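Local coordinates for protein putative lipase (Bacteroides thetaiotaomicron VPI-5482, PDB 3BZW) that probably acts as a lipase or esterase of the SGNH (GDSL-like) hydrolase family, possibly cleaving lysophospholipids, at residues 46-52 against 243-249; 33-39 against 63-69; 160-164 against 262-266. All coordinates share one frame. Residue numbers count along the deposited sequence, not the author numbering.

Contact 1: residues 46-52 against 243-249; sequences IKKYWDF and PDTKGQE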
ATOM      1  N   ILE A  46      35.342  23.300 -24.264  1.00  5.51           N
ATOM      2  CA  ILE A  46      34.637  23.175 -22.995  1.00  5.88           C
ATOM      3  C   ILE A  46      35.534  23.493 -21.802  1.00  7.09           C
ATOM      4  O   ILE A  46      36.628  22.943 -21.673  1.00  6.96           O
ATOM      5  CB  ILE A  46      34.085  21.739 -22.791  1.00  5.56           C
ATOM      6  CG1 ILE A  46      33.056  21.409 -23.875  1.00  5.13           C
ATOM      7  CG2 ILE A  46      33.459  21.611 -21.401  1.00  5.79           C
ATOM      8  CD1 ILE A  46      32.523  19.993 -23.797  1.00  3.31           C
ATOM      9  N   LYS A  47      35.066  24.393 -20.943  1.00  7.06           N
ATOM     10  CA  LYS A  47      35.790  24.742 -19.726  1.00  7.72           C
ATOM     11  C   LYS A  47      35.138  23.842 -18.679  1.00  7.06           C
ATOM     12  O   LYS A  47      33.925  23.914 -18.463  1.00  5.83           O
ATOM     13  CB  LYS A  47      35.579  26.217 -19.379  1.00  7.72           C
ATOM     14  CG  LYS A  47      36.355  26.693 -18.159  1.00  8.80           C
ATOM     15  CD  LYS A  47      36.231  28.201 -17.994  1.00 12.57           C
ATOM     16  CE  LYS A  47      37.017  28.697 -16.793  1.00 14.46           C
ATOM     17  NZ  LYS A  47      36.883  30.171 -16.627  1.00 15.47           N
ATOM     18  N   LYS A  48      35.938  22.987 -18.048  1.00  5.90           N
ATOM     19  CA  LYS A  48      35.421  22.037 -17.063  1.00  6.82           C
ATOM     20  C   LYS A  48      35.148  22.579 -15.659  1.00  6.95           C
ATOM     21  O   LYS A  48      35.728  23.583 -15.235  1.00  5.30           O
ATOM     22  CB  LYS A  48      36.345  20.815 -16.991  1.00  4.85           C
ATOM     23  CG  LYS A  48      36.273  19.910 -18.232  1.00  7.33           C
ATOM     24  CD  LYS A  48      36.922  20.548 -19.468  1.00  4.61           C
ATOM     25  CE  LYS A  48      36.742  19.676 -20.708  1.00  8.36           C
ATOM     26  NZ  LYS A  48      37.448  20.236 -21.907  1.00  7.82           N
ATOM     27  N   TYR A  49      34.263  21.890 -14.942  1.00  5.34           N
ATOM     28  CA  TYR A  49      33.871  22.308 -13.602  1.00  5.70           C
ATOM     29  C   TYR A  49      35.034  22.549 -12.641  1.00  4.51           C
ATOM     30  O   TYR A  49      34.994  23.492 -11.850  1.00  5.41           O
ATOM     31  CB  TYR A  49      32.874  21.299 -13.011  1.00  5.72           C
ATOM     32  CG  TYR A  49      33.441  19.932 -12.695  1.00  7.02           C
ATOM     33  CD1 TYR A  49      33.964  19.649 -11.434  1.00  6.86           C
ATOM     34  CD2 TYR A  49      33.433  18.913 -13.648  1.00  7.40           C
ATOM     35  CE1 TYR A  49      34.462  18.383 -11.125  1.00  7.73           C
ATOM     36  CE2 TYR A  49      33.933  17.642 -13.351  1.00  6.93           C
ATOM     37  CZ  TYR A  49      34.444  17.386 -12.089  1.00  6.62           C
ATOM     38  OH  TYR A  49      34.925  16.133 -11.781  1.00  7.36           O
ATOM     39  N   TRP A  50      36.070  21.720 -12.703  1.00  3.47           N
ATOM     40  CA  TRP A  50      37.207  21.910 -11.809  1.00  5.72           C
ATOM     41  C   TRP A  50      38.009  23.161 -12.160  1.00  6.12           C
ATOM     42  O   TRP A  50      38.750  23.691 -11.330  1.00  4.76           O
ATOM     43  CB  TRP A  50      38.120  20.677 -11.809  1.00  6.27           C
ATOM     44  CG  TRP A  50      38.339  20.055 -13.152  1.00  6.90           C
ATOM     45  CD1 TRP A  50      37.702  18.959 -13.663  1.00  8.70           C
ATOM     46  CD2 TRP A  50      39.246  20.498 -14.163  1.00  8.36           C
ATOM     47  NE1 TRP A  50      38.158  18.690 -14.930  1.00  7.36           N
ATOM     48  CE2 TRP A  50      39.106  19.621 -15.263  1.00  8.32           C
ATOM     49  CE3 TRP A  50      40.167  21.552 -14.249  1.00  9.06           C
ATOM     50  CZ2 TRP A  50      39.851  19.765 -16.437  1.00  8.59           C
ATOM     51  CZ3 TRP A  50      40.910  21.695 -15.421  1.00 10.95           C
ATOM     52  CH2 TRP A  50      40.745  20.804 -16.498  1.00  9.12           C
ATOM     53  N   ASP A  51      37.855  23.634 -13.393  1.00  6.21           N
ATOM     54  CA  ASP A  51      38.557  24.832 -13.839  1.00  8.80           C
ATOM     55  C   ASP A  51      37.867  26.051 -13.218  1.00  9.03           C
ATOM     56  O   ASP A  51      38.514  27.036 -12.857  1.00  7.26           O
ATOM     57  CB  ASP A  51      38.511  24.928 -15.364  1.00 12.46           C
ATOM     58  CG  ASP A  51      39.766  25.542 -15.946  1.00 16.63           C
ATOM     59  OD1 ASP A  51      40.254  26.543 -15.384  1.00 21.99           O
ATOM     60  OD2 ASP A  51      40.261  25.027 -16.969  1.00 18.25           O
ATOM     61  N   PHE A  52      36.545  25.978 -13.096  1.00  8.29           N
ATOM     62  CA  PHE A  52      35.781  27.062 -12.492  1.00  7.27           C
ATOM     63  C   PHE A  52      36.058  27.108 -10.994  1.00  8.36           C
ATOM     64  O   PHE A  52      36.159  28.186 -10.406  1.00  7.96           O
ATOM     65  CB  PHE A  52      34.285  26.861 -12.732  1.00  5.89           C
ATOM     66  CG  PHE A  52      33.839  27.230 -14.115  1.00  4.95           C
ATOM     67  CD1 PHE A  52      33.753  28.567 -14.496  1.00  4.81           C
ATOM     68  CD2 PHE A  52      33.501  26.243 -15.035  1.00  4.12           C
ATOM     69  CE1 PHE A  52      33.333  28.924 -15.780  1.00  4.51           C
ATOM     70  CE2 PHE A  52      33.078  26.583 -16.325  1.00  4.30           C
ATOM     71  CZ  PHE A  52      32.993  27.927 -16.697  1.00  4.75           C
ATOM     72  N   PRO A 243      28.066  17.776 -21.069  1.00  5.75           N
ATOM     73  CA  PRO A 243      27.683  19.166 -20.825  1.00  6.13           C
ATOM     74  C   PRO A 243      28.620  20.119 -21.574  1.00  6.53           C
ATOM     75  O   PRO A 243      29.792  19.790 -21.812  1.00  6.43           O
ATOM     76  CB  PRO A 243      27.848  19.305 -19.313  1.00  6.79           C
ATOM     77  CG  PRO A 243      27.580  17.919 -18.809  1.00  6.42           C
ATOM     78  CD  PRO A 243      28.331  17.074 -19.802  1.00  5.91           C
ATOM     79  N   ASP A 244      28.108  21.281 -21.967  1.00  5.25           N
ATOM     80  CA  ASP A 244      28.964  22.260 -22.621  1.00  5.57           C
ATOM     81  C   ASP A 244      29.482  23.139 -21.490  1.00  5.47           C
ATOM     82  O   ASP A 244      29.221  22.851 -20.318  1.00  5.32           O
ATOM     83  CB  ASP A 244      28.201  23.099 -23.658  1.00  4.44           C
ATOM     84  CG  ASP A 244      26.942  23.740 -23.105  1.00  3.47           C
ATOM     85  OD1 ASP A 244      26.787  23.848 -21.869  1.00  4.39           O
ATOM     86  OD2 ASP A 244      26.099  24.160 -23.933  1.00  4.30           O
ATOM     87  N   THR A 245      30.213  24.195 -21.824  1.00  4.27           N
ATOM     88  CA  THR A 245      30.754  25.077 -20.801  1.00  4.65           C
ATOM     89  C   THR A 245      29.658  25.607 -19.878  1.00  6.02           C
ATOM     90  O   THR A 245      29.836  25.645 -18.655  1.00  5.33           O
ATOM     91  CB  THR A 245      31.527  26.251 -21.446  1.00  4.94           C
ATOM     92  OG1 THR A 245      32.748  25.753 -22.011  1.00  2.97           O
ATOM     93  CG2 THR A 245      31.846  27.324 -20.412  1.00  5.65           C
ATOM     94  N   LYS A 246      28.523  26.002 -20.452  1.00  4.98           N
ATOM     95  CA  LYS A 246      27.419  26.522 -19.646  1.00  5.18           C
ATOM     96  C   LYS A 246      26.985  25.473 -18.620  1.00  4.97           C
ATOM     97  O   LYS A 246      26.699  25.807 -17.470  1.00  4.02           O
ATOM     98  CB  LYS A 246      26.238  26.916 -20.547  1.00  6.76           C
ATOM     99  CG  LYS A 246      25.128  27.705 -19.835  1.00  8.60           C
ATOM    100  CD  LYS A 246      24.040  28.140 -20.815  1.00  7.20           C
ATOM    101  CE  LYS A 246      22.980  29.005 -20.137  1.00  9.55           C
ATOM    102  NZ  LYS A 246      23.538  30.304 -19.657  1.00  8.77           N
ATOM    103  N   GLY A 247      26.960  24.206 -19.034  1.00  5.13           N
ATOM    104  CA  GLY A 247      26.572  23.131 -18.133  1.00  4.34           C
ATOM    105  C   GLY A 247      27.632  22.872 -17.077  1.00  5.88           C
ATOM    106  O   GLY A 247      27.318  22.596 -15.916  1.00  4.40           O
ATOM    107  N   GLN A 248      28.893  22.957 -17.487  1.00  4.33           N
ATOM    108  CA  GLN A 248      30.021  22.751 -16.579  1.00  4.01           C
ATOM    109  C   GLN A 248      30.032  23.835 -15.502  1.00  4.03           C
ATOM    110  O   GLN A 248      30.404  23.579 -14.355  1.00  4.54           O
ATOM    111  CB  GLN A 248      31.341  22.797 -17.358  1.00  2.30           C
ATOM    112  CG  GLN A 248      31.606  21.594 -18.258  1.00  1.06           C
ATOM    113  CD  GLN A 248      31.995  20.341 -17.482  1.00  5.20           C
ATOM    114  OE1 GLN A 248      32.390  20.412 -16.319  1.00  5.95           O
ATOM    115  NE2 GLN A 248      31.898  19.189 -18.135  1.00  5.84           N
ATOM    116  N   GLU A 249      29.625  25.046 -15.872  1.00  5.08           N
ATOM    117  CA  GLU A 249      29.602  26.145 -14.920  1.00  4.43           C
ATOM    118  C   GLU A 249      28.456  25.982 -13.920  1.00  4.57           C
ATOM    119  O   GLU A 249      28.611  26.287 -12.738  1.00  3.40           O
ATOM    120  CB  GLU A 249      29.506  27.490 -15.658  1.00  7.39           C
ATOM    121  CG  GLU A 249      29.426  28.696 -14.727  1.00  8.90           C
ATOM    122  CD  GLU A 249      29.926  29.986 -15.366  1.00 13.08           C
ATOM    123  OE1 GLU A 249      29.752  30.165 -16.590  1.00 11.43           O
ATOM    124  OE2 GLU A 249      30.484  30.834 -14.632  1.00 13.39           O
TER
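This is a buried helix-start to helix-start contact in the SGNH-hydrolase fold: the polypeptide leading into helix 49-57 lies against the first turn of helix 245-258, and the two segments together bury 425 Å². The CA atoms approach most closely at Ile46 with Thr245 (4.8 Å) and at Tyr49 with Gln248 (4.9 Å), three residues apart on both sides, so the partners on the helical segment are separated by about one turn. A hydrogen bond lies at or next to each of these places. Lys47 N, one residue on from Ile46, donates to Thr245 OG1 at 2.9 Å with an angle of 163° at the hydrogen. Tyr49 N donates to Gln248 OE1 at 2.8 Å; Tyr49 directly follows the N-cap residue Lys48, so a side chain from the other segment takes up an amide of the first helical turn. Gln248 contributes 100 Å² to the buried surface, and its NE2 reaches Ile36 O, tying both ends of the amide to backbone. The second helix caps itself: Asp244, at its N-cap, accepts from Gly247 N through OD1 at 2.9 Å. Apolar atoms fill in around these bonds, with Ile46 CG2 3.6 Å from Gln248 CG. Beyond the first turn, Tyr49 also packs on Met251 and Leu255, while its hydroxyl bonds to Thr37. Phe52 points toward the second helix, its CZ edge 3.9 Å from Thr245 CG2, and Glu249 CB sits over one ring face in a CH-pi contact, 3.9 Å from the Phe52 centroid and 22° off the ring normal.

Contact 2: residues 33-39 against 63-69; sequences GDSITDP and VYGISGR. With ACT (acetate ion), chain G.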
ATOM      1  N   GLY A  33      37.276  10.383 -12.679  1.00  4.06           N
ATOM      2  CA  GLY A  33      36.069  10.202 -13.472  1.00  4.42           C
ATOM      3  C   GLY A  33      36.224   9.840 -14.941  1.00  4.86           C
ATOM      4  O   GLY A  33      37.142   9.112 -15.330  1.00  4.26           O
ATOM      5  N   ASP A  34      35.308  10.354 -15.761  1.00  4.39           N
ATOM      6  CA  ASP A  34      35.304  10.074 -17.192  1.00  5.43           C
ATOM      7  C   ASP A  34      35.459  11.320 -18.065  1.00  4.86           C
ATOM      8  O   ASP A  34      36.090  12.295 -17.664  1.00  5.46           O
ATOM      9  CB  ASP A  34      34.020   9.319 -17.579  1.00  6.49           C
ATOM     10  CG  ASP A  34      32.758   9.989 -17.052  1.00  6.47           C
ATOM     11  OD1 ASP A  34      32.680  11.235 -17.081  1.00  8.18           O
ATOM     12  OD2 ASP A  34      31.837   9.268 -16.616  1.00  8.20           O
ATOM     13  N   SER A  35      34.880  11.286 -19.263  1.00  5.79           N
ATOM     14  CA  SER A  35      35.000  12.409 -20.192  1.00  6.92           C
ATOM     15  C   SER A  35      34.450  13.733 -19.673  1.00  6.97           C
ATOM     16  O   SER A  35      34.939  14.802 -20.044  1.00  7.32           O
ATOM     17  CB  SER A  35      34.329  12.065 -21.525  1.00  9.96           C
ATOM     18  OG  SER A  35      34.431  13.141 -22.438  1.00 18.96           O
ATOM     19  N   ILE A  36      33.437  13.673 -18.819  1.00  6.94           N
ATOM     20  CA  ILE A  36      32.851  14.898 -18.290  1.00  6.73           C
ATOM     21  C   ILE A  36      33.848  15.612 -17.373  1.00  6.09           C
ATOM     22  O   ILE A  36      33.698  16.796 -17.071  1.00  6.51           O
ATOM     23  CB  ILE A  36      31.512  14.589 -17.571  1.00  7.41           C
ATOM     24  CG1 ILE A  36      30.507  14.063 -18.607  1.00  8.67           C
ATOM     25  CG2 ILE A  36      30.963  15.841 -16.892  1.00  8.26           C
ATOM     26  CD1 ILE A  36      29.104  13.825 -18.081  1.00 10.43           C
ATOM     27  N   THR A  37      34.886  14.887 -16.967  1.00  4.84           N
ATOM     28  CA  THR A  37      35.936  15.431 -16.111  1.00  5.79           C
ATOM     29  C   THR A  37      37.240  15.615 -16.911  1.00  7.06           C
ATOM     30  O   THR A  37      38.052  16.493 -16.606  1.00  8.85           O
ATOM     31  CB  THR A  37      36.187  14.491 -14.903  1.00  6.10           C
ATOM     32  OG1 THR A  37      35.076  14.578 -13.996  1.00  5.47           O
ATOM     33  CG2 THR A  37      37.467  14.868 -14.174  1.00  5.45           C
ATOM     34  N   ASP A  38      37.415  14.787 -17.938  1.00  6.04           N
ATOM     35  CA  ASP A  38      38.597  14.809 -18.811  1.00  6.09           C
ATOM     36  C   ASP A  38      38.841  16.195 -19.423  1.00  5.55           C
ATOM     37  O   ASP A  38      37.953  16.772 -20.056  1.00  4.89           O
ATOM     38  CB  ASP A  38      38.401  13.788 -19.938  1.00  4.95           C
ATOM     39  CG  ASP A  38      39.666  13.528 -20.749  1.00  7.17           C
ATOM     40  OD1 ASP A  38      40.583  14.381 -20.768  1.00  4.62           O
ATOM     41  OD2 ASP A  38      39.724  12.457 -21.389  1.00  7.77           O
ATOM     42  N   PRO A  39      40.051  16.747 -19.242  1.00  7.26           N
ATOM     43  CA  PRO A  39      40.360  18.069 -19.804  1.00  8.40           C
ATOM     44  C   PRO A  39      40.261  18.067 -21.330  1.00  8.87           C
ATOM     45  O   PRO A  39      40.018  19.103 -21.947  1.00  8.67           O
ATOM     46  CB  PRO A  39      41.797  18.316 -19.335  1.00  8.27           C
ATOM     47  CG  PRO A  39      41.883  17.528 -18.061  1.00 11.22           C
ATOM     48  CD  PRO A  39      41.169  16.254 -18.419  1.00  7.11           C
ATOM     49  N   VAL A  63      43.647  16.320 -12.033  1.00  5.27           N
ATOM     50  CA  VAL A  63      42.633  15.607 -12.809  1.00  7.69           C
ATOM     51  C   VAL A  63      43.076  14.299 -13.441  1.00  8.30           C
ATOM     52  O   VAL A  63      44.064  14.249 -14.177  1.00  9.27           O
ATOM     53  CB  VAL A  63      42.071  16.524 -13.920  1.00  8.09           C
ATOM     54  CG1 VAL A  63      40.929  15.833 -14.642  1.00  8.60           C
ATOM     55  CG2 VAL A  63      41.613  17.843 -13.318  1.00  8.67           C
ATOM     56  N   TYR A  64      42.320  13.240 -13.171  1.00  5.71           N
ATOM     57  CA  TYR A  64      42.639  11.926 -13.703  1.00  6.54           C
ATOM     58  C   TYR A  64      41.531  11.333 -14.563  1.00  7.16           C
ATOM     59  O   TYR A  64      41.704  10.277 -15.169  1.00  5.38           O
ATOM     60  CB  TYR A  64      42.999  10.994 -12.540  1.00  6.79           C
ATOM     61  CG  TYR A  64      44.314  11.400 -11.925  1.00  9.05           C
ATOM     62  CD1 TYR A  64      45.519  10.988 -12.489  1.00  8.94           C
ATOM     63  CD2 TYR A  64      44.360  12.300 -10.863  1.00  8.50           C
ATOM     64  CE1 TYR A  64      46.736  11.470 -12.019  1.00 11.19           C
ATOM     65  CE2 TYR A  64      45.574  12.789 -10.385  1.00 10.77           C
ATOM     66  CZ  TYR A  64      46.756  12.373 -10.971  1.00 12.68           C
ATOM     67  OH  TYR A  64      47.959  12.882 -10.531  1.00 14.39           O
ATOM     68  N   GLY A  65      40.398  12.027 -14.630  1.00  7.71           N
ATOM     69  CA  GLY A  65      39.294  11.538 -15.437  1.00  6.47           C
ATOM     70  C   GLY A  65      39.687  11.394 -16.896  1.00  7.86           C
ATOM     71  O   GLY A  65      40.373  12.249 -17.456  1.00  6.28           O
ATOM     72  N   ILE A  66      39.251  10.305 -17.517  1.00  6.55           N
ATOM     73  CA  ILE A  66      39.559  10.050 -18.916  1.00  7.22           C
ATOM     74  C   ILE A  66      38.308   9.590 -19.654  1.00  8.04           C
ATOM     75  O   ILE A  66      37.519   8.805 -19.128  1.00  6.66           O
ATOM     76  CB  ILE A  66      40.656   8.975 -19.050  1.00  9.19           C
ATOM     77  CG1 ILE A  66      41.980   9.530 -18.512  1.00  8.68           C
ATOM     78  CG2 ILE A  66      40.798   8.547 -20.509  1.00  8.38           C
ATOM     79  CD1 ILE A  66      43.075   8.489 -18.376  1.00 14.50           C
ATOM     80  N   SER A  67      38.142  10.081 -20.876  1.00  8.75           N
ATOM     81  CA  SER A  67      36.994   9.740 -21.698  1.00  8.80           C
ATOM     82  C   SER A  67      36.723   8.243 -21.776  1.00  9.05           C
ATOM     83  O   SER A  67      37.633   7.447 -22.020  1.00  6.76           O
ATOM     84  CB  SER A  67      37.181  10.299 -23.109  1.00 11.46           C
ATOM     85  OG  SER A  67      37.295  11.712 -23.072  1.00 18.74           O
ATOM     86  N   GLY A  68      35.464   7.874 -21.550  1.00  8.17           N
ATOM     87  CA  GLY A  68      35.053   6.483 -21.625  1.00  8.16           C
ATOM     88  C   GLY A  68      35.334   5.558 -20.453  1.00  8.43           C
ATOM     89  O   GLY A  68      34.916   4.399 -20.482  1.00  7.51           O
ATOM     90  N   ARG A  69      36.021   6.036 -19.420  1.00  6.70           N
ATOM     91  CA  ARG A  69      36.321   5.168 -18.287  1.00  6.06           C
ATOM     92  C   ARG A  69      35.102   4.849 -17.429  1.00  6.27           C
ATOM     93  O   ARG A  69      34.134   5.617 -17.377  1.00  4.21           O
ATOM     94  CB  ARG A  69      37.440   5.774 -17.431  1.00  6.23           C
ATOM     95  CG  ARG A  69      38.769   5.877 -18.179  1.00  7.66           C
ATOM     96  CD  ARG A  69      39.220   4.500 -18.667  1.00 12.59           C
ATOM     97  NE  ARG A  69      40.281   4.572 -19.672  1.00 16.63           N
ATOM     98  CZ  ARG A  69      41.567   4.789 -19.405  1.00 18.08           C
ATOM     99  NH1 ARG A  69      41.974   4.956 -18.152  1.00 18.21           N
ATOM    100  NH2 ARG A  69      42.450   4.836 -20.395  1.00 16.80           N
TER
HETATM  101  C   ACT G 301      32.165   9.659 -21.197  1.00  9.06           C
HETATM  102  O   ACT G 301      31.988   9.781 -22.396  1.00  9.73           O
HETATM  103  OXT ACT G 301      33.220   9.208 -20.783  1.00  8.64           O
HETATM  104  CH3 ACT G 301      31.091  10.080 -20.227  1.00  7.95           C
HETATM  105  O   HOH W   1      31.681   6.654 -16.120  1.00  4.11           O
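An acetate ion, probably from the crystallisation liquor, bridges the two loops: its OXT accepts from Ser35 N at 3.1 Å and from Gly68 N at 2.7 Å, with angles of 158° and 157° at the hydrogens. Asn99 ND2 and His242 NE2 also bond to the ion. Gly68 is the third residue of a type II turn from Ile66 to Arg69, and its phi of 80° suits a glycine there. The segment 33-39 begins with Gly-Asp-Ser-Ile, a variant of the GDSL signature with isoleucine in place of leucine, so Ser35 probably corresponds to the family's nucleophile; two backbone amides and an asparagine around one ion are consistent with the SGNH oxyanion hole. The loops follow strands 28-33 and 60-63 and close up tightly. Ile66 N donates to Gly33 O (3.3 Å), and Gly65 CA lies 3.2 Å from the same Gly33 O; a CB on Gly65 would clash with Thr37 CG2. Asp38 OD2 accepts from both Ser67 N (2.9 Å) and Ser67 OG (3.0 Å), while its OD1 takes Asn40 N. Asp34 OD1 closes an Asx turn with Ile36 N at 3.1 Å, and a water donates to Asp34 OD2 (2.7 Å) and Arg69 O (2.9 Å).

Contact 3: residues 160-164 against 262-266; sequences DKQIV and LPVAF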
ATOM      1  N   ASP A 160      42.773   9.256   5.588  1.00  7.19           N
ATOM      2  CA  ASP A 160      42.587  10.467   6.390  1.00  8.21           C
ATOM      3  C   ASP A 160      42.113  11.673   5.589  1.00  7.70           C
ATOM      4  O   ASP A 160      42.156  12.807   6.074  1.00  7.32           O
ATOM      5  CB  ASP A 160      43.900  10.814   7.100  1.00 10.87           C
ATOM      6  CG  ASP A 160      45.019  11.171   6.126  1.00 14.96           C
ATOM      7  OD1 ASP A 160      44.909  10.828   4.927  1.00 15.44           O
ATOM      8  OD2 ASP A 160      46.015  11.781   6.564  1.00 16.00           O
ATOM      9  N   LYS A 161      41.649  11.431   4.369  1.00  7.33           N
ATOM     10  CA  LYS A 161      41.195  12.512   3.507  1.00  6.18           C
ATOM     11  C   LYS A 161      39.685  12.557   3.327  1.00  7.45           C
ATOM     12  O   LYS A 161      38.974  11.586   3.601  1.00  7.38           O
ATOM     13  CB  LYS A 161      41.836  12.382   2.121  1.00  6.12           C
ATOM     14  CG  LYS A 161      43.354  12.271   2.116  1.00  6.63           C
ATOM     15  CD  LYS A 161      44.029  13.526   2.653  1.00  7.84           C
ATOM     16  CE  LYS A 161      45.545  13.409   2.511  1.00  8.96           C
ATOM     17  NZ  LYS A 161      46.265  14.620   2.977  1.00 10.52           N
ATOM     18  N   GLN A 162      39.210  13.705   2.860  1.00  6.83           N
ATOM     19  CA  GLN A 162      37.797  13.906   2.578  1.00  7.54           C
ATOM     20  C   GLN A 162      37.579  13.356   1.167  1.00  7.38           C
ATOM     21  O   GLN A 162      38.110  13.901   0.199  1.00  8.91           O
ATOM     22  CB  GLN A 162      37.465  15.399   2.607  1.00  6.20           C
ATOM     23  CG  GLN A 162      36.011  15.733   2.302  1.00  6.04           C
ATOM     24  CD  GLN A 162      35.054  15.070   3.271  1.00  7.06           C
ATOM     25  OE1 GLN A 162      34.686  13.905   3.102  1.00  9.09           O
ATOM     26  NE2 GLN A 162      34.658  15.802   4.302  1.00  5.57           N
ATOM     27  N   ILE A 163      36.823  12.265   1.052  1.00  6.20           N
ATOM     28  CA  ILE A 163      36.546  11.658  -0.250  1.00  5.37           C
ATOM     29  C   ILE A 163      35.037  11.685  -0.481  1.00  6.55           C
ATOM     30  O   ILE A 163      34.268  11.167   0.332  1.00  4.87           O
ATOM     31  CB  ILE A 163      37.042  10.197  -0.308  1.00  6.53           C
ATOM     32  CG1 ILE A 163      38.508  10.123   0.136  1.00  5.22           C
ATOM     33  CG2 ILE A 163      36.905   9.662  -1.726  1.00  4.78           C
ATOM     34  CD1 ILE A 163      39.040   8.700   0.255  1.00  4.97           C
ATOM     35  N   VAL A 164      34.616  12.279  -1.593  1.00  5.22           N
ATOM     36  CA  VAL A 164      33.191  12.410  -1.881  1.00  5.68           C
ATOM     37  C   VAL A 164      32.799  11.819  -3.233  1.00  6.05           C
ATOM     38  O   VAL A 164      33.525  11.969  -4.217  1.00  4.65           O
ATOM     39  CB  VAL A 164      32.787  13.898  -1.860  1.00  5.75           C
ATOM     40  CG1 VAL A 164      31.268  14.033  -1.861  1.00  6.57           C
ATOM     41  CG2 VAL A 164      33.402  14.582  -0.646  1.00  6.55           C
ATOM     42  N   LEU A 262      30.763  20.044   3.757  1.00  7.35           N
ATOM     43  CA  LEU A 262      31.815  19.086   4.089  1.00  7.98           C
ATOM     44  C   LEU A 262      33.170  19.741   4.319  1.00  9.16           C
ATOM     45  O   LEU A 262      33.632  20.539   3.500  1.00  8.18           O
ATOM     46  CB  LEU A 262      31.942  18.050   2.967  1.00  6.70           C
ATOM     47  CG  LEU A 262      30.690  17.218   2.672  1.00  8.12           C
ATOM     48  CD1 LEU A 262      30.838  16.481   1.342  1.00  6.58           C
ATOM     49  CD2 LEU A 262      30.471  16.241   3.814  1.00  6.61           C
ATOM     50  N   PRO A 263      33.834  19.403   5.436  1.00  8.34           N
ATOM     51  CA  PRO A 263      35.144  19.987   5.724  1.00  7.81           C
ATOM     52  C   PRO A 263      36.223  19.302   4.892  1.00  8.48           C
ATOM     53  O   PRO A 263      36.003  18.224   4.337  1.00  8.33           O
ATOM     54  CB  PRO A 263      35.321  19.700   7.209  1.00  9.29           C
ATOM     55  CG  PRO A 263      34.710  18.334   7.332  1.00  7.78           C
ATOM     56  CD  PRO A 263      33.422  18.486   6.519  1.00  9.03           C
ATOM     57  N   VAL A 264      37.383  19.939   4.796  1.00  7.86           N
ATOM     58  CA  VAL A 264      38.509  19.353   4.078  1.00  8.00           C
ATOM     59  C   VAL A 264      39.589  19.149   5.130  1.00  9.17           C
ATOM     60  O   VAL A 264      40.096  18.044   5.306  1.00 10.48           O
ATOM     61  CB  VAL A 264      39.038  20.280   2.966  1.00  8.47           C
ATOM     62  CG1 VAL A 264      40.277  19.654   2.318  1.00  8.79           C
ATOM     63  CG2 VAL A 264      37.957  20.497   1.914  1.00  7.47           C
ATOM     64  N   ALA A 265      39.924  20.223   5.839  1.00 10.13           N
ATOM     65  CA  ALA A 265      40.921  20.159   6.899  1.00 13.09           C
ATOM     66  C   ALA A 265      40.224  19.673   8.163  1.00 14.23           C
ATOM     67  O   ALA A 265      39.274  20.298   8.632  1.00 15.49           O
ATOM     68  CB  ALA A 265      41.530  21.538   7.143  1.00 12.83           C
ATOM     69  N   PHE A 266      40.694  18.560   8.711  1.00 16.12           N
ATOM     70  CA  PHE A 266      40.106  18.004   9.924  1.00 18.57           C
ATOM     71  C   PHE A 266      40.838  18.474  11.182  1.00 20.68           C
ATOM     72  O   PHE A 266      40.151  18.772  12.181  1.00 22.70           O
ATOM     73  CB  PHE A 266      40.111  16.479   9.844  1.00 16.74           C
ATOM     74  CG  PHE A 266      39.302  15.937   8.701  1.00 15.05           C
ATOM     75  CD1 PHE A 266      37.925  16.131   8.656  1.00 13.65           C
ATOM     76  CD2 PHE A 266      39.917  15.253   7.661  1.00 15.10           C
ATOM     77  CE1 PHE A 266      37.170  15.649   7.588  1.00 13.98           C
ATOM     78  CE2 PHE A 266      39.173  14.766   6.586  1.00 15.38           C
ATOM     79  CZ  PHE A 266      37.798  14.964   6.550  1.00 13.65           C
TER
HETATM   80  O   HOH W   2      40.895  15.995   3.753  1.00  8.85           O
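Leu262 opens the segment with its CA-to-CB bond directed toward the strand: its CD1 meets Val164 CG2 at 3.8 Å, and its CB lies 3.8 Å from Gln162 NE2. Its carbonyl is taken by Trp24. At Pro263 comes the direct polar link, Gln162 NE2 donating to Pro263 O at 2.8 Å with an angle of 163° at the hydrogen; Pro263 CD also approaches NE2 of Gln162 to 3.7 Å. Gln162 begins strand 162-166 of the parallel sheet in this alpha/beta SGNH-hydrolase fold, between strands 91-95 and 213-214, so the chain beyond helix 245-258 is fastened at the N-terminal end of a sheet strand. Of the 288 Å² buried in total, this glutamine supplies 100 Å². The CA-to-CB bond of Val264 points away from the strand, and its side chain touches Trp24, Lys27 and Asp90, but its backbone still takes part: a water donates to Val264 O (2.7 Å) and accepts from Gln162 N (3.0 Å). Phe266, the last modelled residue, points its CA-to-CB bond toward segment 160-164, and its ring edge meets the backbone there, with CE2 3.6 Å from Asp160 O and 3.9 Å from Gln162 N. The third subunit packs here too, its Arg250 bonding to Lys161 O and lying against Phe266.

Contacts 1 and 2 are neighbours, with centres 13 Å apart, and they touch through Tyr49 OH and Thr37 OG1 (2.7 Å) and through Trp50 NE1 and Thr37 O (2.8 Å), both probable hydrogen bonds. Contact 3 lies apart, its centre 24 Å from contact 1 and 22 Å from contact 2. Along the chain the segments run 33-39, 46-52, 63-69, 160-164, 243-249, 262-266, so contact 1 interleaves with both others while contact 2 closes before contact 3 opens. In the parallel sheet, contact 2 follows the C-terminal ends of two strands, where the putative active site lies, whereas contact 3 is at a strand start. Helix 245-258 connects contact 1 to the tail in contact 3.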